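Local structure of putative mandelate racemase (Bordetella bronchiseptica, 3OZM) at residues 29-34 against 377-382; 304-309 against 331-336. The protein is a putative mandelate racemase of the enolase superfamily that binds magnesium and D-xylaric acid, and probably acts on sugar diacids. All blocks are in the same frame, centred on the assembly; numbering follows the deposited sequence.

Contact 1: residues 29-34 against 377-382; sequences LKLNRQ and GEPAIG. With DXL (D-xylaric acid), chain J.
Asn32 and Gln34 both point their amides at the backbone of 377-382, yet they take hold of neighbouring carbonyls in different ways. Asn32 comes head-on: ND2 lies 2.8 Å from Pro379 O, nearly along the C=O axis (162° at the oxygen), with that oxygen in its amide plane. Gln34, extended beyond CG, brings NE2 to 2.8 Å from Glu378 O from well above the carbonyl plane, 68° out of it, while the oxygen lies in the plane of Gln34's own amide. Its OE1 rests against Ala380 CB. Ser14 also bonds Gln34 NE2, and Trp375 NE1 is a second donor to Glu378 O. The third carbonyl in succession, Ala380 O, takes two backbone donors on the same face, Leu31 N at 2.8 Å and Asn32 N at 3.1 Å. Beyond it Gly382 N closes on Leu29 O at 2.7 Å, and Lys30 and Ile381 form a single beta bridge. Leu31 brings CD1 to 3.9 Å from Pro379 CG, an apolar contact. Lys30 departs from the other segment; its chain bends at the end (chi4 -57°), setting NZ 2.7 Å from OAA of D-xylaric acid, with a weaker bond to the neighbouring hydroxyl OAB. The contact joins the start of the long strand of the N-terminal domain, 32-42, to the loop after helix 367-371. The loop's acceptors here are all main-chain carbonyls and its donor is a backbone N-H, so the join itself is made of neutral groups, and the charge of Lys30 is directed to the ligand's carboxylate.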
ATOM      1  N   LEU A  29      23.759  -1.328  26.349  1.00 21.08           N
ATOM      2  CA  LEU A  29      24.356  -0.019  26.607  1.00 21.46           C
ATOM      3  C   LEU A  29      24.960   0.551  25.324  1.00 17.14           C
ATOM      4  O   LEU A  29      25.832  -0.080  24.719  1.00 19.89           O
ATOM      5  CB  LEU A  29      25.457  -0.161  27.661  1.00 20.65           C
ATOM      6  CG  LEU A  29      26.313   1.082  27.912  1.00 21.06           C
ATOM      7  CD1 LEU A  29      25.487   2.166  28.587  1.00 24.31           C
ATOM      8  CD2 LEU A  29      27.522   0.719  28.762  1.00 24.57           C
ATOM      9  N   LYS A  30      24.516   1.736  24.913  1.00 18.95           N
ATOM     10  CA  LYS A  30      25.039   2.359  23.695  1.00 17.67           C
ATOM     11  C   LYS A  30      26.485   2.813  23.897  1.00 24.60           C
ATOM     12  O   LYS A  30      26.830   3.392  24.936  1.00 20.24           O
ATOM     13  CB  LYS A  30      24.155   3.528  23.251  1.00 16.52           C
ATOM     14  CG  LYS A  30      22.682   3.137  23.013  1.00 17.23           C
ATOM     15  CD  LYS A  30      21.874   4.279  22.371  1.00 19.13           C
ATOM     16  CE  LYS A  30      20.383   3.956  22.440  1.00 21.90           C
ATOM     17  NZ  LYS A  30      20.122   2.649  21.774  1.00 24.59           N
ATOM     18  N   LEU A  31      27.328   2.543  22.906  1.00 17.01           N
ATOM     19  CA  LEU A  31      28.754   2.856  23.005  1.00 16.08           C
ATOM     20  C   LEU A  31      29.139   3.837  21.893  1.00 20.69           C
ATOM     21  O   LEU A  31      29.817   4.837  22.124  1.00 22.21           O
ATOM     22  CB  LEU A  31      29.577   1.573  22.896  1.00 18.82           C
ATOM     23  CG  LEU A  31      29.224   0.470  23.909  1.00 21.64           C
ATOM     24  CD1 LEU A  31      29.945  -0.833  23.605  1.00 19.46           C
ATOM     25  CD2 LEU A  31      29.499   0.916  25.351  1.00 21.96           C
ATOM     26  N   ASN A  32      28.675   3.546  20.685  1.00 16.53           N
ATOM     27  CA  ASN A  32      28.943   4.397  19.528  1.00 19.47           C
ATOM     28  C   ASN A  32      27.713   4.408  18.627  1.00 18.88           C
ATOM     29  O   ASN A  32      27.093   3.371  18.427  1.00 20.71           O
ATOM     30  CB  ASN A  32      30.147   3.862  18.744  1.00 16.08           C
ATOM     31  CG  ASN A  32      31.468   4.010  19.502  1.00 22.63           C
ATOM     32  OD1 ASN A  32      32.022   5.107  19.599  1.00 21.07           O
ATOM     33  ND2 ASN A  32      31.973   2.901  20.038  1.00 19.72           N
ATOM     34  N   ARG A  33      27.338   5.568  18.100  1.00 16.87           N
ATOM     35  CA  ARG A  33      26.227   5.597  17.154  1.00 19.40           C
ATOM     36  C   ARG A  33      26.775   5.370  15.751  1.00 17.43           C
ATOM     37  O   ARG A  33      27.608   6.138  15.250  1.00 20.85           O
ATOM     38  CB  ARG A  33      25.413   6.890  17.251  1.00 17.74           C
ATOM     39  CG  ARG A  33      24.782   7.137  18.621  1.00 19.04           C
ATOM     40  CD  ARG A  33      23.959   5.930  19.120  1.00 20.11           C
ATOM     41  NE  ARG A  33      22.797   5.643  18.271  1.00 18.95           N
ATOM     42  CZ  ARG A  33      21.594   6.216  18.389  1.00 24.19           C
ATOM     43  NH1 ARG A  33      21.351   7.127  19.325  1.00 17.52           N
ATOM     44  NH2 ARG A  33      20.619   5.876  17.555  1.00 18.56           N
ATOM     45  N   GLN A  34      26.315   4.290  15.134  1.00 18.40           N
ATOM     46  CA  GLN A  34      26.863   3.834  13.868  1.00 18.81           C
ATOM     47  C   GLN A  34      25.793   3.692  12.800  1.00 17.35           C
ATOM     48  O   GLN A  34      24.594   3.667  13.099  1.00 18.44           O
ATOM     49  CB  GLN A  34      27.566   2.491  14.074  1.00 18.27           C
ATOM     50  CG  GLN A  34      28.637   2.546  15.169  1.00 18.59           C
ATOM     51  CD  GLN A  34      29.476   1.277  15.258  1.00 21.83           C
ATOM     52  OE1 GLN A  34      29.053   0.192  14.842  1.00 18.67           O
ATOM     53  NE2 GLN A  34      30.682   1.412  15.805  1.00 19.03           N
ATOM     54  N   GLY A 377      36.187  -0.335  13.425  1.00 21.78           N
ATOM     55  CA  GLY A 377      35.983  -1.534  14.218  1.00 21.66           C
ATOM     56  C   GLY A 377      35.409  -1.317  15.609  1.00 22.24           C
ATOM     57  O   GLY A 377      35.289  -2.271  16.381  1.00 25.74           O
ATOM     58  N   GLU A 378      35.054  -0.077  15.933  1.00 22.61           N
ATOM     59  CA  GLU A 378      34.418   0.227  17.217  1.00 27.23           C
ATOM     60  C   GLU A 378      33.093  -0.518  17.326  1.00 24.59           C
ATOM     61  O   GLU A 378      32.409  -0.715  16.321  1.00 24.13           O
ATOM     62  CB  GLU A 378      34.149   1.730  17.356  1.00 25.64           C
ATOM     63  CG  GLU A 378      35.383   2.612  17.247  1.00 31.51           C
ATOM     64  CD  GLU A 378      35.586   3.159  15.848  1.00 33.41           C
ATOM     65  OE1 GLU A 378      35.102   2.529  14.882  1.00 27.07           O
ATOM     66  OE2 GLU A 378      36.229   4.219  15.716  1.00 29.16           O
ATOM     67  N   PRO A 379      32.716  -0.926  18.547  1.00 28.32           N
ATOM     68  CA  PRO A 379      31.409  -1.570  18.708  1.00 20.28           C
ATOM     69  C   PRO A 379      30.310  -0.529  18.892  1.00 23.55           C
ATOM     70  O   PRO A 379      30.582   0.587  19.337  1.00 24.30           O
ATOM     71  CB  PRO A 379      31.583  -2.376  20.000  1.00 25.86           C
ATOM     72  CG  PRO A 379      32.536  -1.559  20.814  1.00 22.16           C
ATOM     73  CD  PRO A 379      33.432  -0.798  19.829  1.00 26.30           C
ATOM     74  N   ALA A 380      29.074  -0.888  18.554  1.00 21.27           N
ATOM     75  CA  ALA A 380      27.967   0.063  18.654  1.00 20.02           C
ATOM     76  C   ALA A 380      27.310  -0.010  20.022  1.00 19.68           C
ATOM     77  O   ALA A 380      26.914   1.006  20.595  1.00 20.63           O
ATOM     78  CB  ALA A 380      26.933  -0.213  17.570  1.00 21.08           C
ATOM     79  N   ILE A 381      27.192  -1.220  20.553  1.00 19.76           N
ATOM     80  CA  ILE A 381      26.329  -1.420  21.707  1.00 19.25           C
ATOM     81  C   ILE A 381      26.778  -2.630  22.509  1.00 20.50           C
ATOM     82  O   ILE A 381      27.292  -3.600  21.950  1.00 19.08           O
ATOM     83  CB  ILE A 381      24.849  -1.546  21.248  1.00 23.77           C
ATOM     84  CG1 ILE A 381      23.877  -1.404  22.416  1.00 24.27           C
ATOM     85  CG2 ILE A 381      24.610  -2.832  20.463  1.00 22.80           C
ATOM     86  CD1 ILE A 381      22.444  -1.157  21.958  1.00 21.54           C
ATOM     87  N   GLY A 382      26.618  -2.547  23.828  1.00 21.41           N
ATOM     88  CA  GLY A 382      26.936  -3.657  24.707  1.00 21.49           C
ATOM     89  C   GLY A 382      25.904  -4.759  24.598  1.00 23.55           C
ATOM     90  O   GLY A 382      24.899  -4.622  23.892  1.00 25.36           O
TER
HETATM   91  OAA DXL J 391      17.523   2.333  22.409  1.00 27.99           O
HETATM   92  OAB DXL J 391      18.082   0.847  20.193  1.00 28.71           O
HETATM   93  OAC DXL J 391      13.883   0.262  21.200  1.00 18.92           O
HETATM   94  OAD DXL J 391      13.855   3.449  19.512  1.00 24.42           O
HETATM   95  OAE DXL J 391      16.241   0.689  23.154  1.00 25.84           O
HETATM   96  CAF DXL J 391      16.872   1.287  22.252  1.00 27.70           C
HETATM   97  CAG DXL J 391      16.813   0.678  20.848  1.00 26.82           C
HETATM   98  CAH DXL J 391      15.737   1.394  20.011  1.00 22.55           C
HETATM   99  CAI DXL J 391      14.423   1.531  20.802  1.00 19.03           C
HETATM  100  CAJ DXL J 391      13.393   2.459  20.117  1.00 22.41           C
HETATM  101  OAK DXL J 391      12.170   2.207  20.228  1.00 18.81           O
HETATM  102  OAL DXL J 391      15.588   0.716  18.758  1.00 34.45           O

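Contact 2: residues 304-309 against 331-336; sequences HTFNDI and DITHND. With DXL (D-xylaric acid), chain J.
A carboxylate lies flat on an aromatic ring here: Asp331 is stacked over one face of Phe306, the two planes only 21° apart, with OD2 3.4 Å above the ring of Phe306 and offset toward its rim. Such a negative group on a pi face would be unfavourable alone, but its oxygens are well supplied with partners. OD1 takes Thr333 OG1 on its syn lone pair at 2.7 Å and Thr333 N almost in line with the carbon-oxygen bond, the second bond making an Asx turn. OD2 accepts from Asn335 ND2 above the carboxylate plane, from a water that is also weakly bonded to Asn307 N, and from the salt-bridged guanidinium of Arg33. Asn335 ND2 serves both segments, since it also donates to Asn307 O at 2.9 Å, standing 51° above that carbonyl's plane. Its OD1, meanwhile, caps Leu337 N at the start of the following helix. These two loops follow the seventh and eighth strands of the barrel of the enolase C-terminal domain, 300-301 and 328-331, at the C-terminal ends of the barrel strands, where this superfamily has its active site. A second water joins them, donating to Thr305 OG1 and accepting from Asp331 N. With chi1 at 172°, His304 extends its ring so that NE2 reaches OAL of D-xylaric acid at 2.6 Å, the hydroxyl lying at the ring edge; ND1 is bonded to Asp277, a His-Asp pairing consistent with the acid-base dyad of mandelate racemase. Phe306 N lies over a face of that imidazole, and Phe306 CB sits 3.1 Å from the ligand's carboxylate oxygen OAD. Asp308 is an N-cap too: OD1 takes Thr311 N, while OD2 is shared by Asn307 ND2 and Ser51 OG.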
ATOM      1  N   HIS A 304       8.913   2.494  14.168  1.00 13.71           N
ATOM      2  CA  HIS A 304      10.211   2.703  14.789  1.00 13.81           C
ATOM      3  C   HIS A 304      11.067   3.476  13.776  1.00 17.36           C
ATOM      4  O   HIS A 304      10.982   3.217  12.563  1.00 13.92           O
ATOM      5  CB  HIS A 304      10.824   1.343  15.104  1.00 13.91           C
ATOM      6  CG  HIS A 304      12.247   1.397  15.576  1.00 16.68           C
ATOM      7  ND1 HIS A 304      13.321   1.404  14.708  1.00 15.48           N
ATOM      8  CD2 HIS A 304      12.774   1.402  16.826  1.00 18.35           C
ATOM      9  CE1 HIS A 304      14.447   1.427  15.402  1.00 21.05           C
ATOM     10  NE2 HIS A 304      14.143   1.411  16.690  1.00 18.12           N
ATOM     11  N   THR A 305      11.874   4.428  14.252  1.00 13.23           N
ATOM     12  CA  THR A 305      12.681   5.266  13.348  1.00 13.71           C
ATOM     13  C   THR A 305      14.131   5.443  13.814  1.00 19.25           C
ATOM     14  O   THR A 305      14.914   6.153  13.171  1.00 18.84           O
ATOM     15  CB  THR A 305      12.105   6.681  13.231  1.00 15.55           C
ATOM     16  OG1 THR A 305      12.349   7.404  14.451  1.00 17.85           O
ATOM     17  CG2 THR A 305      10.606   6.662  12.914  1.00 15.95           C
ATOM     18  N   PHE A 306      14.488   4.780  14.906  1.00 19.65           N
ATOM     19  CA  PHE A 306      15.674   5.097  15.707  1.00 19.22           C
ATOM     20  C   PHE A 306      17.000   4.537  15.155  1.00 17.38           C
ATOM     21  O   PHE A 306      17.257   3.336  15.228  1.00 23.40           O
ATOM     22  CB  PHE A 306      15.405   4.557  17.125  1.00 16.58           C
ATOM     23  CG  PHE A 306      16.271   5.132  18.226  1.00 17.21           C
ATOM     24  CD1 PHE A 306      15.806   6.174  19.029  1.00 18.76           C
ATOM     25  CD2 PHE A 306      17.502   4.567  18.525  1.00 15.59           C
ATOM     26  CE1 PHE A 306      16.570   6.669  20.082  1.00 14.89           C
ATOM     27  CE2 PHE A 306      18.279   5.058  19.585  1.00 21.06           C
ATOM     28  CZ  PHE A 306      17.814   6.105  20.360  1.00 16.53           C
ATOM     29  N   ASN A 307      17.824   5.414  14.585  1.00 16.06           N
ATOM     30  CA  ASN A 307      19.227   5.095  14.302  1.00 17.24           C
ATOM     31  C   ASN A 307      19.989   6.303  13.785  1.00 19.80           C
ATOM     32  O   ASN A 307      21.035   6.661  14.318  1.00 16.82           O
ATOM     33  CB  ASN A 307      19.397   3.949  13.301  1.00 16.14           C
ATOM     34  CG  ASN A 307      20.828   3.414  13.290  1.00 19.62           C
ATOM     35  OD1 ASN A 307      21.239   2.723  14.209  1.00 19.73           O
ATOM     36  ND2 ASN A 307      21.597   3.767  12.265  1.00 15.86           N
ATOM     37  N   ASP A 308      19.467   6.919  12.735  1.00 14.75           N
ATOM     38  CA  ASP A 308      20.155   8.034  12.107  1.00 16.94           C
ATOM     39  C   ASP A 308      19.158   8.927  11.370  1.00 17.08           C
ATOM     40  O   ASP A 308      17.971   8.613  11.300  1.00 16.46           O
ATOM     41  CB  ASP A 308      21.255   7.505  11.180  1.00 18.92           C
ATOM     42  CG  ASP A 308      20.714   6.586  10.087  1.00 14.50           C
ATOM     43  OD1 ASP A 308      20.004   7.102   9.204  1.00 16.88           O
ATOM     44  OD2 ASP A 308      21.010   5.358  10.114  1.00 16.09           O
ATOM     45  N   ILE A 309      19.627  10.052  10.830  1.00 15.33           N
ATOM     46  CA  ILE A 309      18.717  11.013  10.223  1.00 16.56           C
ATOM     47  C   ILE A 309      18.094  10.486   8.933  1.00 15.47           C
ATOM     48  O   ILE A 309      17.018  10.929   8.548  1.00 16.67           O
ATOM     49  CB  ILE A 309      19.383  12.388   9.970  1.00 19.79           C
ATOM     50  CG1 ILE A 309      18.320  13.466   9.721  1.00 18.97           C
ATOM     51  CG2 ILE A 309      20.348  12.318   8.793  1.00 20.43           C
ATOM     52  CD1 ILE A 309      17.396  13.704  10.897  1.00 23.23           C
ATOM     53  N   ASP A 331      14.546  10.412  18.016  1.00 13.69           N
ATOM     54  CA  ASP A 331      15.736  10.197  18.847  1.00 17.13           C
ATOM     55  C   ASP A 331      16.263  11.518  19.401  1.00 17.46           C
ATOM     56  O   ASP A 331      16.731  12.366  18.639  1.00 17.12           O
ATOM     57  CB  ASP A 331      16.809   9.542  17.976  1.00 20.15           C
ATOM     58  CG  ASP A 331      18.069   9.153  18.743  1.00 19.55           C
ATOM     59  OD1 ASP A 331      18.234   9.503  19.941  1.00 17.57           O
ATOM     60  OD2 ASP A 331      18.912   8.476  18.113  1.00 19.16           O
ATOM     61  N   ILE A 332      16.159  11.699  20.718  1.00 17.15           N
ATOM     62  CA  ILE A 332      16.733  12.869  21.378  1.00 15.61           C
ATOM     63  C   ILE A 332      18.018  12.555  22.159  1.00 18.52           C
ATOM     64  O   ILE A 332      18.518  13.400  22.901  1.00 21.52           O
ATOM     65  CB  ILE A 332      15.704  13.599  22.289  1.00 18.60           C
ATOM     66  CG1 ILE A 332      14.971  12.624  23.219  1.00 19.49           C
ATOM     67  CG2 ILE A 332      14.658  14.323  21.451  1.00 17.34           C
ATOM     68  CD1 ILE A 332      15.857  11.939  24.267  1.00 20.39           C
ATOM     69  N   THR A 333      18.548  11.350  22.000  1.00 16.90           N
ATOM     70  CA  THR A 333      19.782  10.980  22.703  1.00 17.41           C
ATOM     71  C   THR A 333      20.967  11.577  21.971  1.00 20.54           C
ATOM     72  O   THR A 333      20.829  12.088  20.862  1.00 18.92           O
ATOM     73  CB  THR A 333      19.989   9.451  22.826  1.00 15.05           C
ATOM     74  OG1 THR A 333      20.288   8.887  21.538  1.00 17.39           O
ATOM     75  CG2 THR A 333      18.750   8.770  23.418  1.00 19.57           C
ATOM     76  N   HIS A 334      22.143  11.511  22.587  1.00 21.85           N
ATOM     77  CA  HIS A 334      23.335  12.026  21.923  1.00 21.73           C
ATOM     78  C   HIS A 334      23.667  11.208  20.665  1.00 17.10           C
ATOM     79  O   HIS A 334      24.017  10.032  20.757  1.00 20.17           O
ATOM     80  CB  HIS A 334      24.534  12.033  22.873  1.00 17.94           C
ATOM     81  CG  HIS A 334      25.786  12.531  22.223  1.00 18.62           C
ATOM     82  ND1 HIS A 334      26.318  13.773  22.488  1.00 27.72           N
ATOM     83  CD2 HIS A 334      26.578  11.972  21.279  1.00 18.95           C
ATOM     84  CE1 HIS A 334      27.402  13.949  21.750  1.00 26.29           C
ATOM     85  NE2 HIS A 334      27.579  12.873  21.005  1.00 24.75           N
ATOM     86  N   ASN A 335      23.562  11.837  19.498  1.00 15.46           N
ATOM     87  CA  ASN A 335      23.716  11.120  18.230  1.00 17.80           C
ATOM     88  C   ASN A 335      24.148  12.058  17.110  1.00 15.63           C
ATOM     89  O   ASN A 335      23.340  12.787  16.532  1.00 19.23           O
ATOM     90  CB  ASN A 335      22.390  10.425  17.852  1.00 18.21           C
ATOM     91  CG  ASN A 335      22.523   9.496  16.651  1.00 20.40           C
ATOM     92  OD1 ASN A 335      23.573   9.435  16.008  1.00 18.38           O
ATOM     93  ND2 ASN A 335      21.439   8.768  16.336  1.00 20.23           N
ATOM     94  N   ASP A 336      25.441  12.051  16.800  1.00 20.79           N
ATOM     95  CA  ASP A 336      25.954  12.885  15.704  1.00 21.07           C
ATOM     96  C   ASP A 336      25.328  12.562  14.343  1.00 22.30           C
ATOM     97  O   ASP A 336      25.288  13.416  13.452  1.00 19.78           O
ATOM     98  CB  ASP A 336      27.471  12.739  15.596  1.00 19.17           C
ATOM     99  CG  ASP A 336      28.202  13.356  16.765  1.00 26.21           C
ATOM    100  OD1 ASP A 336      27.590  14.161  17.500  1.00 24.96           O
ATOM    101  OD2 ASP A 336      29.397  13.036  16.942  1.00 32.47           O
TER
HETATM  102  OAA DXL J 391      17.523   2.333  22.409  1.00 27.99           O
HETATM  103  OAB DXL J 391      18.082   0.847  20.193  1.00 28.71           O
HETATM  104  OAC DXL J 391      13.883   0.262  21.200  1.00 18.92           O
HETATM  105  OAD DXL J 391      13.855   3.449  19.512  1.00 24.42           O
HETATM  106  OAE DXL J 391      16.241   0.689  23.154  1.00 25.84           O
HETATM  107  CAF DXL J 391      16.872   1.287  22.252  1.00 27.70           C
HETATM  108  CAG DXL J 391      16.813   0.678  20.848  1.00 26.82           C
HETATM  109  CAH DXL J 391      15.737   1.394  20.011  1.00 22.55           C
HETATM  110  CAI DXL J 391      14.423   1.531  20.802  1.00 19.03           C
HETATM  111  CAJ DXL J 391      13.393   2.459  20.117  1.00 22.41           C
HETATM  112  OAK DXL J 391      12.170   2.207  20.228  1.00 18.81           O
HETATM  113  OAL DXL J 391      15.588   0.716  18.758  1.00 34.45           O
HETATM  114  O   HOH W   1      14.646   8.542  15.741  1.00 17.88           O
HETATM  115  O   HOH W   2      17.726   8.125  15.291  1.00 21.95           O

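Overall arrangement
Contact 2 is nested inside the long chain loop that contact 1 closes, and the two centres are 13 Å apart. Arg33, whose side chain turns away from 377-382, bridges them: NH1 sits 3.0 Å from Asp331 OD2, and NH2 packs against Phe306. A probable hydrogen bond, Asn307 ND2 to Gln34 O at 3.1 Å, adds a second tie between capping domain and barrel. Both contacts meet D-xylaric acid, 29-34 at one carboxylate and 304-309 at a central hydroxyl and beside the other carboxylate; Ser25, Tyr147, Lys171, Lys173 and Asn203 bind it as well. The magnesium ion lies about 9 Å from the Lys30 side chain and about 7 Å from that of Phe306.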